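Local coordinates for protein Rho guanine nucleotide exchange factor 12 (Homo sapiens, PDB 1TXD) that acts, through the DH/PH domain pair that makes up this chain, as a guanine nucleotide exchange factor for the GTPase RhoA, at residues A[49-52]-A[53-57]; A[61-64]-A[65-68]. The protein carries 1 engineered substitution. All coordinates share one frame; numbering follows the deposited sequence.

Contact 1: residues A[49-52]-A[53-57]; sequences VFYQ and RVSRE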
# COMPACT_ATOMS: atom_id res chain seq x y z
N VAL A 49 -22.85 2.65 -4.24
CA VAL A 49 -22.98 2.00 -5.54
C VAL A 49 -22.49 0.55 -5.48
O VAL A 49 -23.14 -0.30 -6.09
CB VAL A 49 -22.28 2.80 -6.67
CG1 VAL A 49 -22.34 2.04 -7.99
CG2 VAL A 49 -22.93 4.16 -6.81
N PHE A 50 -21.41 0.30 -4.71
CA PHE A 50 -20.75 -0.96 -4.62
C PHE A 50 -21.05 -1.74 -3.36
O PHE A 50 -21.61 -2.82 -3.45
CB PHE A 50 -19.20 -0.83 -4.81
CG PHE A 50 -18.84 -0.35 -6.16
CD1 PHE A 50 -18.77 -1.22 -7.24
CD2 PHE A 50 -18.71 1.00 -6.40
CE1 PHE A 50 -18.55 -0.76 -8.51
CE2 PHE A 50 -18.46 1.47 -7.69
CZ PHE A 50 -18.38 0.58 -8.74
N TYR A 51 -20.64 -1.23 -2.19
CA TYR A 51 -20.57 -2.05 -1.01
C TYR A 51 -21.98 -2.37 -0.54
O TYR A 51 -22.33 -3.54 -0.35
CB TYR A 51 -19.82 -1.35 0.13
CG TYR A 51 -19.96 -2.13 1.43
CD1 TYR A 51 -19.18 -3.23 1.68
CD2 TYR A 51 -20.98 -1.83 2.32
CE1 TYR A 51 -19.36 -4.02 2.86
CE2 TYR A 51 -21.17 -2.58 3.52
CZ TYR A 51 -20.31 -3.67 3.78
OH TYR A 51 -20.49 -4.41 4.94
N GLN A 52 -22.79 -1.35 -0.38
CA GLN A 52 -24.16 -1.58 0.16
C GLN A 52 -24.94 -2.52 -0.77
O GLN A 52 -25.47 -3.52 -0.33
CB GLN A 52 -24.90 -0.29 0.35
CG GLN A 52 -24.48 0.64 1.54
CD GLN A 52 -24.36 -0.03 2.92
OE1 GLN A 52 -25.32 -0.73 3.37
NE2 GLN A 52 -23.27 0.27 3.63
N ARG A 53 -24.99 -2.23 -2.07
CA ARG A 53 -25.66 -3.10 -3.06
C ARG A 53 -25.20 -4.57 -3.08
O ARG A 53 -26.01 -5.48 -3.02
CB ARG A 53 -25.49 -2.52 -4.47
CG ARG A 53 -26.23 -1.20 -4.70
CD ARG A 53 -27.46 -1.37 -5.59
NE ARG A 53 -28.10 -0.10 -5.90
CZ ARG A 53 -29.18 0.01 -6.67
NH1 ARG A 53 -29.74 -1.07 -7.24
NH2 ARG A 53 -29.70 1.23 -6.90
N VAL A 54 -23.89 -4.82 -3.18
CA VAL A 54 -23.39 -6.17 -3.25
C VAL A 54 -23.67 -6.94 -1.98
O VAL A 54 -23.89 -8.13 -2.00
CB VAL A 54 -21.86 -6.19 -3.54
CG1 VAL A 54 -21.05 -6.03 -2.28
CG2 VAL A 54 -21.48 -7.50 -4.18
N SER A 55 -23.60 -6.26 -0.86
CA SER A 55 -23.83 -6.87 0.42
C SER A 55 -25.31 -7.28 0.44
O SER A 55 -25.65 -8.40 0.80
CB SER A 55 -23.44 -5.87 1.53
OG SER A 55 -23.90 -6.31 2.79
N ARG A 56 -26.19 -6.42 -0.05
CA ARG A 56 -27.62 -6.78 -0.10
C ARG A 56 -27.88 -7.94 -1.05
O ARG A 56 -28.78 -8.72 -0.82
CB ARG A 56 -28.47 -5.58 -0.52
CG ARG A 56 -28.76 -4.58 0.60
CD ARG A 56 -29.93 -3.64 0.30
NE ARG A 56 -29.90 -3.09 -1.07
CZ ARG A 56 -29.31 -1.94 -1.45
NH1 ARG A 56 -28.66 -1.15 -0.58
NH2 ARG A 56 -29.37 -1.58 -2.73
N GLU A 57 -27.11 -8.07 -2.13
CA GLU A 57 -27.38 -9.13 -3.11
C GLU A 57 -26.84 -10.46 -2.59
O GLU A 57 -27.26 -11.51 -3.02
CB GLU A 57 -26.86 -8.75 -4.52
CG GLU A 57 -27.92 -7.91 -5.27
CD GLU A 57 -27.44 -7.18 -6.53
OE1 GLU A 57 -28.03 -6.13 -6.84
OE2 GLU A 57 -26.49 -7.63 -7.23

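Contact 2: residues A[61-64]-A[65-68]; sequences SPSE and LRKI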
# COMPACT_ATOMS: atom_id res chain seq x y z
N SER A 61 -19.10 -13.60 0.07
CA SER A 61 -19.03 -14.20 1.41
C SER A 61 -18.56 -13.16 2.42
O SER A 61 -18.00 -12.13 2.00
CB SER A 61 -18.08 -15.37 1.37
OG SER A 61 -16.75 -14.92 1.31
N PRO A 62 -18.68 -13.44 3.72
CA PRO A 62 -18.15 -12.53 4.74
C PRO A 62 -16.67 -12.26 4.48
O PRO A 62 -16.28 -11.11 4.53
CB PRO A 62 -18.40 -13.28 6.06
CG PRO A 62 -19.67 -14.04 5.80
CD PRO A 62 -19.43 -14.55 4.35
N SER A 63 -15.89 -13.25 4.07
CA SER A 63 -14.44 -13.04 3.91
C SER A 63 -14.05 -12.25 2.63
O SER A 63 -13.08 -11.50 2.61
CB SER A 63 -13.79 -14.39 3.92
OG SER A 63 -12.43 -14.18 3.67
N GLU A 64 -14.79 -12.47 1.56
CA GLU A 64 -14.61 -11.74 0.30
C GLU A 64 -14.96 -10.30 0.48
O GLU A 64 -14.24 -9.49 0.00
CB GLU A 64 -15.47 -12.35 -0.83
CG GLU A 64 -15.01 -13.72 -1.26
CD GLU A 64 -16.04 -14.54 -1.97
OE1 GLU A 64 -17.31 -14.29 -1.90
OE2 GLU A 64 -15.65 -15.64 -2.36
N LEU A 65 -16.16 -9.98 1.04
CA LEU A 65 -16.46 -8.64 1.50
C LEU A 65 -15.31 -7.93 2.24
O LEU A 65 -14.97 -6.75 1.94
CB LEU A 65 -17.62 -8.67 2.45
CG LEU A 65 -18.95 -8.84 1.76
CD1 LEU A 65 -20.03 -9.01 2.78
CD2 LEU A 65 -19.28 -7.59 0.90
N ARG A 66 -14.79 -8.61 3.25
CA ARG A 66 -13.69 -8.10 4.05
C ARG A 66 -12.45 -7.91 3.26
O ARG A 66 -11.78 -6.88 3.41
CB ARG A 66 -13.41 -9.03 5.22
CG ARG A 66 -12.24 -8.63 6.05
CD ARG A 66 -12.17 -9.30 7.43
NE ARG A 66 -12.62 -10.69 7.50
CZ ARG A 66 -11.94 -11.73 7.09
NH1 ARG A 66 -10.73 -11.58 6.59
NH2 ARG A 66 -12.45 -12.94 7.22
N LYS A 67 -12.16 -8.85 2.38
CA LYS A 67 -10.94 -8.72 1.59
C LYS A 67 -11.13 -7.59 0.54
O LYS A 67 -10.17 -6.96 0.19
CB LYS A 67 -10.61 -10.03 0.89
CG LYS A 67 -9.77 -10.99 1.72
CD LYS A 67 -8.26 -10.53 1.70
CE LYS A 67 -7.46 -11.40 2.57
NZ LYS A 67 -6.04 -10.89 2.92
N ILE A 68 -12.37 -7.28 0.10
CA ILE A 68 -12.51 -6.25 -0.98
C ILE A 68 -12.62 -4.79 -0.40
O ILE A 68 -11.84 -3.92 -0.79
CB ILE A 68 -13.64 -6.59 -1.93
CG1 ILE A 68 -13.25 -7.88 -2.72
CG2 ILE A 68 -13.90 -5.43 -2.88
CD1 ILE A 68 -14.30 -8.33 -3.63

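Contact 1: residues A[49-52]-A[53-57]
F50, Y51 and Q52 meet V54, S55 and R56 in a local contact within one continuous helix, the closing turns of helix 20-57 in the helical DH bundle. It illustrates how an alpha-helix regains its regular pairing after a wider, pi-type turn at 49-52. Where that turn ends, V49 O stands 4.8 Å from R53 N, too far for the usual bond, and meets R53 CG at 3.5 Å. Regular i to i+4 bonding then follows: V54 N gives to F50 O at 3.0 Å, and S55 N and R56 N bond in the same way to Y51 O and Q52 O.

The side chains divide by face. F50 and V54 are buried, F50 against F69 and I166, V54 against F148 and L65. Y51 lays one ring face over S55 CB, which comes to 4.4 Å from Y51 CZ. Q52 turns its amide nitrogen to the edge of the Y51 ring and gives a hydrogen bond from NE2 to D47 OD2, five residues earlier. On the exposed side R56 bends at chi3 (-45°), folding its guanidinium back along the helix with one face over Q52 C and R53 CA; its NH1 ends 4.0 Å from Q52 CB.

Contact 2: residues A[61-64]-A[65-68]
S61 and E64 form a capping box at the start of helix 62-69, and the turns that follow carry this local contact through to I68. Two reciprocal bonds make the box. E64 N, an amide of the first turn, gives to S61 OG at 3.1 Å, while S61 N gives to E64 OE1 at 2.7 Å, nearly straight at 169° but approaching OE1 well out of the plane of the carboxylate (37°). E64 can return the bond because CG lies beside its own backbone N and the chain runs on extended, bringing the carboxylate back to S61.

Backbone pairing takes over from there. L65 N bonds to S61 O at 3.0 Å, so the N-cap residue serves both through its hydroxyl and through its carbonyl; R66 N, K67 N and I68 N then bond to P62 O, S63 O and E64 O.

Side-chain carbons also lie against carbonyl oxygens of the preceding turn: L65 CG is 3.4 Å from S61 O and I68 CG1 3.3 Å from E64 O. The R66 side chain starts away from its backbone N (chi1 176°) and then curls, laying a guanidinium face over S63 CA, with NH2 3.8 Å from S63 OG.

Beyond the helix, L65 packs on Y51 and V54 of helix 20-57, and I68 on M134 and I135 of helix 128-141. K67 makes a cation-pi contact with F130 of that same helix, and its carbonyl accepts from N127, so this short helix sits between two longer ones of the DH bundle.

Contacts 1 and 2 lie in series along the chain, at the end of helix 20-57 and in the short helix 62-69 after it, with centres about 12 Å apart. They meet through L65, whose CD2 lies 4.0 Å from V54 CG1 and 4.1 Å from Y51 CE1. Contact 1 is partly buried, with V49, F50 and V54 facing the DH interior; contact 2 is mainly a surface contact, with I68 its one buried residue. Both have i to i+4 backbone bonds, side chains against carbonyls and an arginine folded over the preceding turn. Contact 2 differs in its two side-chain to main-chain bonds at a helix start; in contact 1 Q52 bonds to another side chain, D47.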